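PDB 5JM6: aminopeptidase-like protein from Chaetomium thermophilum, which probably acts as a zinc-dependent aminopeptidase of the M18 family and assembles into a dodecamer linked to the Cvt pathway of selective autophagy. Local coordinates for residues A[115-124]-A[361-369]. Residues are numbered along the deposited sequence; the frame is centred on the assembly and turned at random.
Sequences FTVGQAYKPG and ILESFCSSN
Tyr-121 and Phe-365 form a T-shaped pair. The tyrosine edge points at the phenylalanine face, with ring centroids 5.0 Å apart and planes at 70°. Tyr-121 CE2 leads and lies 3.7 Å from Phe-365 CG, off the ring centre. With its CG anti to the backbone N (chi1 -180°), the tyrosine ring extends from the loop toward the helix. The second aromatic contact is a CH-pi interaction. Ile-361 CD1 sits over one face of Phe-115, 3.6 Å from the ring centroid and 19° off its normal.

Apolar side chains add further contacts. Val-117 meets the far end of the Phe-365 ring, CG1 to CZ at 3.5 Å. Leu-362 CD1 lies near both Tyr-121 OH and Pro-123 CB. The Pro-123 ring rests on the last turn of the helix, beside Phe-365 CB and Cys-366.

In the fold, helix 353-368 packs here against the end of strand 111-117 and the loop after it. The strand belongs to the mixed sheet of the M18 domain and runs antiparallel to strand 330-336, whose Ile-330 touches both Phe-115 and Tyr-121. The zinc sites are elsewhere.

Between the two segments the contact is mainly apolar. A type I turn, Gly-118 to Tyr-121, turns the chain aside after the strand, bringing Tyr-121 and Pro-123 to the helix. At the helix end Phe-365 O accepts from Asn-369 N. Asn-369 ND2 lies 3.9 Å from Pro-123 CD.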
loop_
_atom_site.group_PDB
_atom_site.type_symbol
_atom_site.label_atom_id
_atom_site.label_comp_id
_atom_site.label_asym_id
_atom_site.label_seq_id
_atom_site.Cartn_x
_atom_site.Cartn_y
_atom_site.Cartn_z
ATOM N N PHE A 115 -29.370 -47.278 -26.248
ATOM C CA PHE A 115 -30.138 -46.831 -27.402
ATOM C C PHE A 115 -31.185 -47.840 -27.856
ATOM O O PHE A 115 -31.065 -49.040 -27.602
ATOM C CB PHE A 115 -29.198 -46.497 -28.569
ATOM C CG PHE A 115 -28.389 -47.668 -29.061
ATOM C CD1 PHE A 115 -27.219 -48.041 -28.419
ATOM C CD2 PHE A 115 -28.792 -48.386 -30.176
ATOM C CE1 PHE A 115 -26.472 -49.114 -28.872
ATOM C CE2 PHE A 115 -28.049 -49.460 -30.636
ATOM C CZ PHE A 115 -26.889 -49.825 -29.981
ATOM N N THR A 116 -32.223 -47.333 -28.517
ATOM C CA THR A 116 -33.225 -48.171 -29.161
ATOM C C THR A 116 -33.254 -47.880 -30.653
ATOM O O THR A 116 -33.168 -46.726 -31.074
ATOM C CB THR A 116 -34.636 -47.948 -28.587
ATOM O OG1 THR A 116 -35.148 -46.691 -29.045
ATOM C CG2 THR A 116 -34.607 -47.965 -27.070
ATOM N N VAL A 117 -33.377 -48.936 -31.446
ATOM C CA VAL A 117 -33.424 -48.817 -32.895
ATOM C C VAL A 117 -34.875 -48.858 -33.360
ATOM O O VAL A 117 -35.580 -49.825 -33.093
ATOM C CB VAL A 117 -32.628 -49.946 -33.573
ATOM C CG1 VAL A 117 -32.504 -49.693 -35.066
ATOM C CG2 VAL A 117 -31.255 -50.090 -32.926
ATOM N N GLY A 118 -35.325 -47.808 -34.039
ATOM C CA GLY A 118 -36.692 -47.764 -34.529
ATOM C C GLY A 118 -36.987 -48.897 -35.495
ATOM O O GLY A 118 -36.096 -49.361 -36.203
ATOM N N GLN A 119 -38.237 -49.353 -35.523
ATOM C CA GLN A 119 -38.625 -50.461 -36.394
ATOM C C GLN A 119 -38.566 -50.082 -37.868
ATOM O O GLN A 119 -38.467 -50.949 -38.736
ATOM C CB GLN A 119 -40.034 -50.946 -36.061
ATOM C CG GLN A 119 -40.204 -51.501 -34.666
ATOM C CD GLN A 119 -41.659 -51.747 -34.329
ATOM O OE1 GLN A 119 -42.405 -52.317 -35.126
ATOM N NE2 GLN A 119 -42.077 -51.297 -33.152
ATOM N N ALA A 120 -38.656 -48.787 -38.145
ATOM C CA ALA A 120 -38.594 -48.277 -39.510
ATOM C C ALA A 120 -37.180 -47.841 -39.888
ATOM O O ALA A 120 -36.977 -47.217 -40.928
ATOM C CB ALA A 120 -39.572 -47.129 -39.693
ATOM N N TYR A 121 -36.215 -48.129 -39.020
ATOM C CA TYR A 121 -34.836 -47.714 -39.259
ATOM C C TYR A 121 -34.217 -48.344 -40.507
ATOM O O TYR A 121 -34.444 -49.517 -40.811
ATOM C CB TYR A 121 -33.955 -48.038 -38.052
ATOM C CG TYR A 121 -32.521 -47.618 -38.256
ATOM C CD1 TYR A 121 -32.147 -46.287 -38.133
ATOM C CD2 TYR A 121 -31.542 -48.546 -38.591
ATOM C CE1 TYR A 121 -30.841 -45.890 -38.328
ATOM C CE2 TYR A 121 -30.231 -48.158 -38.790
ATOM C CZ TYR A 121 -29.887 -46.828 -38.656
ATOM O OH TYR A 121 -28.584 -46.435 -38.850
ATOM N N LYS A 122 -33.449 -47.530 -41.228
ATOM C CA LYS A 122 -32.589 -47.968 -42.326
ATOM C C LYS A 122 -31.294 -47.166 -42.238
ATOM O O LYS A 122 -31.304 -46.048 -41.725
ATOM C CB LYS A 122 -33.245 -47.745 -43.693
ATOM C CG LYS A 122 -34.747 -47.939 -43.740
ATOM C CD LYS A 122 -35.378 -47.046 -44.805
ATOM C CE LYS A 122 -35.044 -45.573 -44.576
ATOM N NZ LYS A 122 -35.838 -44.659 -45.450
ATOM N N PRO A 123 -30.179 -47.726 -42.736
ATOM C CA PRO A 123 -28.920 -46.972 -42.758
ATOM C C PRO A 123 -29.069 -45.617 -43.448
ATOM O O PRO A 123 -29.616 -45.540 -44.547
ATOM C CB PRO A 123 -27.980 -47.886 -43.546
ATOM C CG PRO A 123 -28.503 -49.256 -43.286
ATOM C CD PRO A 123 -30.000 -49.109 -43.210
ATOM N N GLY A 124 -28.585 -44.565 -42.796
ATOM C CA GLY A 124 -28.737 -43.213 -43.303
ATOM C C GLY A 124 -29.749 -42.405 -42.512
ATOM O O GLY A 124 -29.812 -41.183 -42.638
ATOM N N ILE A 361 -22.582 -49.306 -34.788
ATOM C CA ILE A 361 -24.000 -49.573 -34.990
ATOM C C ILE A 361 -24.350 -49.461 -36.465
ATOM O O ILE A 361 -24.985 -50.348 -37.036
ATOM C CB ILE A 361 -24.888 -48.603 -34.190
ATOM C CG1 ILE A 361 -24.582 -48.695 -32.695
ATOM C CG2 ILE A 361 -26.357 -48.898 -34.441
ATOM C CD1 ILE A 361 -25.169 -47.553 -31.889
ATOM N N LEU A 362 -23.917 -48.369 -37.083
ATOM C CA LEU A 362 -24.228 -48.120 -38.482
ATOM C C LEU A 362 -23.599 -49.170 -39.395
ATOM O O LEU A 362 -24.262 -49.690 -40.291
ATOM C CB LEU A 362 -23.770 -46.721 -38.886
ATOM C CG LEU A 362 -23.992 -46.364 -40.352
ATOM C CD1 LEU A 362 -25.453 -46.550 -40.729
ATOM C CD2 LEU A 362 -23.548 -44.938 -40.604
ATOM N N GLU A 363 -22.329 -49.491 -39.163
ATOM C CA GLU A 363 -21.662 -50.515 -39.962
ATOM C C GLU A 363 -22.345 -51.868 -39.805
ATOM O O GLU A 363 -22.388 -52.664 -40.743
ATOM C CB GLU A 363 -20.189 -50.633 -39.580
ATOM C CG GLU A 363 -19.469 -51.746 -40.316
ATOM C CD GLU A 363 -18.330 -52.321 -39.516
ATOM O OE1 GLU A 363 -18.520 -52.543 -38.303
ATOM O OE2 GLU A 363 -17.250 -52.552 -40.098
ATOM N N SER A 364 -22.880 -52.122 -38.616
ATOM C CA SER A 364 -23.617 -53.353 -38.370
ATOM C C SER A 364 -24.845 -53.436 -39.273
ATOM O O SER A 364 -25.056 -54.440 -39.950
ATOM C CB SER A 364 -24.029 -53.452 -36.900
ATOM O OG SER A 364 -24.737 -54.654 -36.652
ATOM N N PHE A 365 -25.646 -52.374 -39.295
ATOM C CA PHE A 365 -26.841 -52.360 -40.134
ATOM C C PHE A 365 -26.493 -52.289 -41.615
ATOM O O PHE A 365 -27.296 -52.676 -42.462
ATOM C CB PHE A 365 -27.758 -51.197 -39.754
ATOM C CG PHE A 365 -28.548 -51.445 -38.507
ATOM C CD1 PHE A 365 -29.746 -52.137 -38.558
ATOM C CD2 PHE A 365 -28.088 -50.998 -37.282
ATOM C CE1 PHE A 365 -30.474 -52.373 -37.409
ATOM C CE2 PHE A 365 -28.811 -51.229 -36.130
ATOM C CZ PHE A 365 -30.005 -51.920 -36.193
ATOM N N CYS A 366 -25.297 -51.797 -41.926
ATOM C CA CYS A 366 -24.821 -51.795 -43.305
ATOM C C CYS A 366 -24.543 -53.217 -43.786
ATOM O O CYS A 366 -24.783 -53.539 -44.949
ATOM C CB CYS A 366 -23.564 -50.937 -43.448
ATOM S SG CYS A 366 -23.856 -49.156 -43.379
ATOM N N SER A 367 -24.033 -54.066 -42.897
ATOM C CA SER A 367 -23.823 -55.471 -43.239
ATOM C C SER A 367 -25.142 -56.170 -43.521
ATOM O O SER A 367 -25.292 -56.833 -44.546
ATOM C CB SER A 367 -23.076 -56.210 -42.125
ATOM O OG SER A 367 -21.676 -56.161 -42.324
ATOM N N SER A 368 -26.091 -56.013 -42.604
ATOM C CA SER A 368 -27.387 -56.673 -42.704
ATOM C C SER A 368 -28.081 -56.373 -44.028
ATOM O O SER A 368 -28.726 -57.239 -44.616
ATOM C CB SER A 368 -28.284 -56.250 -41.538
ATOM O OG SER A 368 -27.637 -56.460 -40.295
ATOM N N ASN A 369 -27.959 -55.133 -44.481
ATOM C CA ASN A 369 -28.630 -54.685 -45.693
ATOM C C ASN A 369 -27.747 -54.687 -46.945
ATOM O O ASN A 369 -28.144 -54.151 -47.982
ATOM C CB ASN A 369 -29.238 -53.308 -45.447
ATOM C CG ASN A 369 -30.225 -53.320 -44.290
ATOM O OD1 ASN A 369 -31.408 -53.614 -44.469
ATOM N ND2 ASN A 369 -29.737 -53.020 -43.092
#